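Local structure of flavin-dependent monooxygenase, oxygenase subunit HsaA (Mycobacterium tuberculosis, 3AFF) at residues R7-L19 with K42-Q54. The protein probably catalyses the FMNH2- and oxygen-dependent ortho-hydroxylation of the secosteroid phenol 3-HSA during cholesterol breakdown, working with a separate reductase component, HsaB. Residues are numbered along the deposited sequence; the frame is centred on the assembly and turned at random.
Sequences RDAQSVLAAIDNL and KALDDVGFFTLLQ
V47 stands at the middle of the contact, held between three side chains of helix 9-33: its CB lies 3.8 Å from A15 CB, while its CG2 faces I16 CG1 and L19 CD1. With CG1 anti to the carbonyl carbon and lying over A15 CB, CG2 is left between N and C, turned to I16 and L19. I16 crosses V47 at about a right angle, then runs on until its CD1 meets the edge of the F49 ring, 3.7 Å from F49 CD1. Toward the start of helix 38-47, the L19 fork closes on A43, with L19 CD1 3.9 Å from A43 CB and next to L44. In the other direction V12 rests on the backbone where the helix ends: both its methyls approach V47 O, and its CB meets L52 CD2, which also touches A9. Here G48 takes a positive phi (96°) and closes a Schellman motif, letting the chain turn beneath V12; T51 OG1 then bonds to G48 O at 2.6 Å, on a lone pair in the carbonyl plane.

Along the polar edge, R7 reaches over this turn, one guanidinium face above V47 O and G48 CA. Its NH2 gives a weak, bent bond to D46 O (2.7 Å, 130°), and a water in the guanidinium plane links NH1 to D45 O. At the N-cap of helix 9-33, D8 OD1 accepts from S11 N.

Segments 9-19 and 42-47 run roughly antiparallel, their axes at 151°, in the N-terminal domain of the acyl-CoA dehydrogenase fold. L13 packs on helix 65-76, L44 and F49 on S86 of helix 80-96, and T51 and L52 pair by backbone with L61 and C63.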
# COMPACT_ATOMS: atom_id res chain seq x y z
N ARG A 7 -56.73 13.41 3.68
CA ARG A 7 -55.58 12.74 4.41
C ARG A 7 -54.85 11.71 3.56
O ARG A 7 -55.43 10.72 3.11
CB ARG A 7 -56.01 12.08 5.74
CG ARG A 7 -54.86 11.27 6.40
CD ARG A 7 -55.32 10.32 7.48
NE ARG A 7 -55.44 10.97 8.78
CZ ARG A 7 -55.95 10.43 9.89
NH1 ARG A 7 -56.39 9.16 9.94
NH2 ARG A 7 -56.01 11.19 10.97
N ASP A 8 -53.56 11.98 3.37
CA ASP A 8 -52.60 11.13 2.67
C ASP A 8 -51.35 10.96 3.58
O ASP A 8 -51.34 11.45 4.72
CB ASP A 8 -52.23 11.75 1.31
CG ASP A 8 -51.78 13.22 1.41
OD1 ASP A 8 -51.51 13.75 2.50
OD2 ASP A 8 -51.67 13.84 0.34
N ALA A 9 -50.34 10.24 3.08
CA ALA A 9 -49.10 10.01 3.83
C ALA A 9 -48.39 11.31 4.20
O ALA A 9 -47.95 11.49 5.33
CB ALA A 9 -48.16 9.13 3.02
N GLN A 10 -48.33 12.23 3.24
CA GLN A 10 -47.69 13.54 3.50
C GLN A 10 -48.35 14.31 4.65
O GLN A 10 -47.66 14.83 5.52
CB GLN A 10 -47.58 14.36 2.20
CG GLN A 10 -46.69 13.69 1.10
CD GLN A 10 -47.32 12.45 0.34
OE1 GLN A 10 -48.56 12.26 0.24
NE2 GLN A 10 -46.43 11.61 -0.22
N SER A 11 -49.68 14.31 4.75
CA SER A 11 -50.30 15.04 5.89
C SER A 11 -50.13 14.37 7.22
O SER A 11 -50.14 15.05 8.26
CB SER A 11 -51.76 15.41 5.63
OG SER A 11 -52.62 14.30 5.75
N VAL A 12 -50.04 13.02 7.22
CA VAL A 12 -49.74 12.29 8.44
C VAL A 12 -48.38 12.71 8.90
O VAL A 12 -48.21 13.09 10.05
CB VAL A 12 -49.86 10.72 8.26
CG1 VAL A 12 -49.55 10.02 9.53
CG2 VAL A 12 -51.26 10.37 7.86
N LEU A 13 -47.41 12.66 8.00
CA LEU A 13 -46.01 13.05 8.36
C LEU A 13 -45.97 14.47 8.99
O LEU A 13 -45.40 14.70 10.08
CB LEU A 13 -45.12 12.93 7.10
CG LEU A 13 -43.76 12.22 7.07
CD1 LEU A 13 -43.56 11.22 8.21
CD2 LEU A 13 -43.44 11.57 5.74
N ALA A 14 -46.62 15.42 8.30
CA ALA A 14 -46.84 16.79 8.79
C ALA A 14 -47.39 16.87 10.21
O ALA A 14 -46.88 17.62 11.03
CB ALA A 14 -47.77 17.55 7.81
N ALA A 15 -48.42 16.06 10.49
CA ALA A 15 -49.06 15.95 11.79
C ALA A 15 -48.22 15.29 12.90
O ALA A 15 -48.36 15.61 14.07
CB ALA A 15 -50.41 15.24 11.64
N ILE A 16 -47.38 14.35 12.52
CA ILE A 16 -46.37 13.78 13.43
C ILE A 16 -45.38 14.88 13.89
O ILE A 16 -45.04 14.98 15.08
CB ILE A 16 -45.66 12.55 12.75
CG1 ILE A 16 -46.59 11.32 12.87
CG2 ILE A 16 -44.33 12.26 13.40
CD1 ILE A 16 -46.38 10.24 11.84
N ASP A 17 -44.96 15.72 12.96
CA ASP A 17 -44.19 16.87 13.32
C ASP A 17 -44.83 17.71 14.43
O ASP A 17 -44.16 18.09 15.39
CB ASP A 17 -43.97 17.71 12.08
CG ASP A 17 -42.65 17.42 11.42
OD1 ASP A 17 -41.93 16.45 11.84
OD2 ASP A 17 -42.31 18.19 10.49
N ASN A 18 -46.13 17.98 14.33
CA ASN A 18 -46.81 18.71 15.40
C ASN A 18 -46.81 18.00 16.74
O ASN A 18 -46.91 18.65 17.80
CB ASN A 18 -48.21 19.09 14.99
CG ASN A 18 -48.21 20.21 13.99
OD1 ASN A 18 -48.82 20.13 12.90
ND2 ASN A 18 -47.46 21.26 14.31
N LEU A 19 -46.68 16.66 16.70
CA LEU A 19 -46.62 15.86 17.89
C LEU A 19 -45.24 15.87 18.61
O LEU A 19 -45.16 15.55 19.79
CB LEU A 19 -46.98 14.42 17.54
CG LEU A 19 -48.41 13.98 17.21
CD1 LEU A 19 -48.48 12.46 17.33
CD2 LEU A 19 -49.41 14.61 18.14
N LYS A 42 -52.74 7.10 21.60
CA LYS A 42 -53.97 7.73 21.07
C LYS A 42 -53.63 8.84 20.07
O LYS A 42 -54.23 8.93 19.00
CB LYS A 42 -54.84 8.29 22.22
CG LYS A 42 -56.29 8.60 21.79
CD LYS A 42 -56.98 9.54 22.81
CE LYS A 42 -58.37 9.99 22.29
NZ LYS A 42 -58.22 11.23 21.42
N ALA A 43 -52.67 9.70 20.44
CA ALA A 43 -52.24 10.79 19.54
C ALA A 43 -51.83 10.24 18.19
O ALA A 43 -52.31 10.69 17.15
CB ALA A 43 -51.08 11.58 20.16
N LEU A 44 -50.92 9.27 18.20
CA LEU A 44 -50.46 8.60 16.97
C LEU A 44 -51.62 7.94 16.20
O LEU A 44 -51.69 8.00 14.96
CB LEU A 44 -49.41 7.51 17.30
CG LEU A 44 -47.98 7.91 17.67
CD1 LEU A 44 -47.25 6.70 18.26
CD2 LEU A 44 -47.26 8.51 16.46
N ASP A 45 -52.52 7.28 16.92
CA ASP A 45 -53.65 6.71 16.23
C ASP A 45 -54.49 7.83 15.55
O ASP A 45 -54.82 7.75 14.36
CB ASP A 45 -54.49 5.85 17.18
CG ASP A 45 -55.63 5.13 16.43
OD1 ASP A 45 -55.36 4.29 15.52
OD2 ASP A 45 -56.80 5.48 16.68
N ASP A 46 -54.83 8.87 16.32
CA ASP A 46 -55.62 10.05 15.82
C ASP A 46 -55.05 10.73 14.57
O ASP A 46 -55.81 11.10 13.69
CB ASP A 46 -55.71 11.15 16.90
CG ASP A 46 -56.65 10.81 18.05
OD1 ASP A 46 -57.47 9.85 17.96
OD2 ASP A 46 -56.53 11.51 19.08
N VAL A 47 -53.73 10.95 14.50
CA VAL A 47 -53.13 11.61 13.30
C VAL A 47 -52.98 10.62 12.14
O VAL A 47 -52.60 11.00 11.01
CB VAL A 47 -51.74 12.27 13.58
CG1 VAL A 47 -51.86 13.30 14.71
CG2 VAL A 47 -50.63 11.17 13.85
N GLY A 48 -53.26 9.35 12.41
CA GLY A 48 -53.28 8.37 11.34
C GLY A 48 -51.99 7.57 11.16
O GLY A 48 -51.82 6.91 10.14
N PHE A 49 -51.10 7.60 12.14
CA PHE A 49 -49.77 6.93 12.02
C PHE A 49 -49.89 5.43 11.72
O PHE A 49 -49.21 4.91 10.82
CB PHE A 49 -48.89 7.14 13.26
CG PHE A 49 -47.66 6.27 13.26
CD1 PHE A 49 -46.52 6.64 12.53
CD2 PHE A 49 -47.67 4.99 13.90
CE1 PHE A 49 -45.37 5.80 12.50
CE2 PHE A 49 -46.54 4.16 13.83
CZ PHE A 49 -45.38 4.57 13.13
N PHE A 50 -50.75 4.73 12.47
CA PHE A 50 -50.91 3.26 12.28
C PHE A 50 -51.54 2.87 10.95
O PHE A 50 -51.34 1.73 10.46
CB PHE A 50 -51.65 2.61 13.44
CG PHE A 50 -50.95 2.80 14.74
CD1 PHE A 50 -49.74 2.12 15.00
CD2 PHE A 50 -51.42 3.69 15.65
CE1 PHE A 50 -49.05 2.30 16.22
CE2 PHE A 50 -50.76 3.88 16.86
CZ PHE A 50 -49.57 3.19 17.15
N THR A 51 -52.22 3.82 10.31
CA THR A 51 -52.77 3.57 8.97
C THR A 51 -51.77 3.55 7.81
O THR A 51 -52.11 3.10 6.70
CB THR A 51 -53.91 4.56 8.57
OG1 THR A 51 -53.35 5.86 8.29
CG2 THR A 51 -54.95 4.65 9.70
N LEU A 52 -50.54 4.02 8.06
CA LEU A 52 -49.60 4.34 6.99
C LEU A 52 -49.34 3.19 6.05
O LEU A 52 -49.39 3.35 4.83
CB LEU A 52 -48.25 4.81 7.58
CG LEU A 52 -48.19 6.29 7.98
CD1 LEU A 52 -47.01 6.63 8.91
CD2 LEU A 52 -48.30 7.28 6.75
N LEU A 53 -49.07 2.03 6.64
CA LEU A 53 -48.75 0.82 5.90
C LEU A 53 -49.89 -0.20 5.86
O LEU A 53 -49.75 -1.26 5.27
CB LEU A 53 -47.51 0.18 6.54
CG LEU A 53 -46.18 0.89 6.22
CD1 LEU A 53 -45.09 0.17 7.03
CD2 LEU A 53 -45.88 0.67 4.71
N GLN A 54 -51.01 0.17 6.46
CA GLN A 54 -52.26 -0.62 6.43
C GLN A 54 -52.94 -0.60 5.02
O GLN A 54 -52.87 0.41 4.33
CB GLN A 54 -53.18 -0.09 7.50
CG GLN A 54 -54.53 -0.86 7.60
CD GLN A 54 -55.33 -0.40 8.77
OE1 GLN A 54 -55.36 0.79 9.08
NE2 GLN A 54 -56.03 -1.34 9.42
O HOH W 1 -57.40 7.48 12.59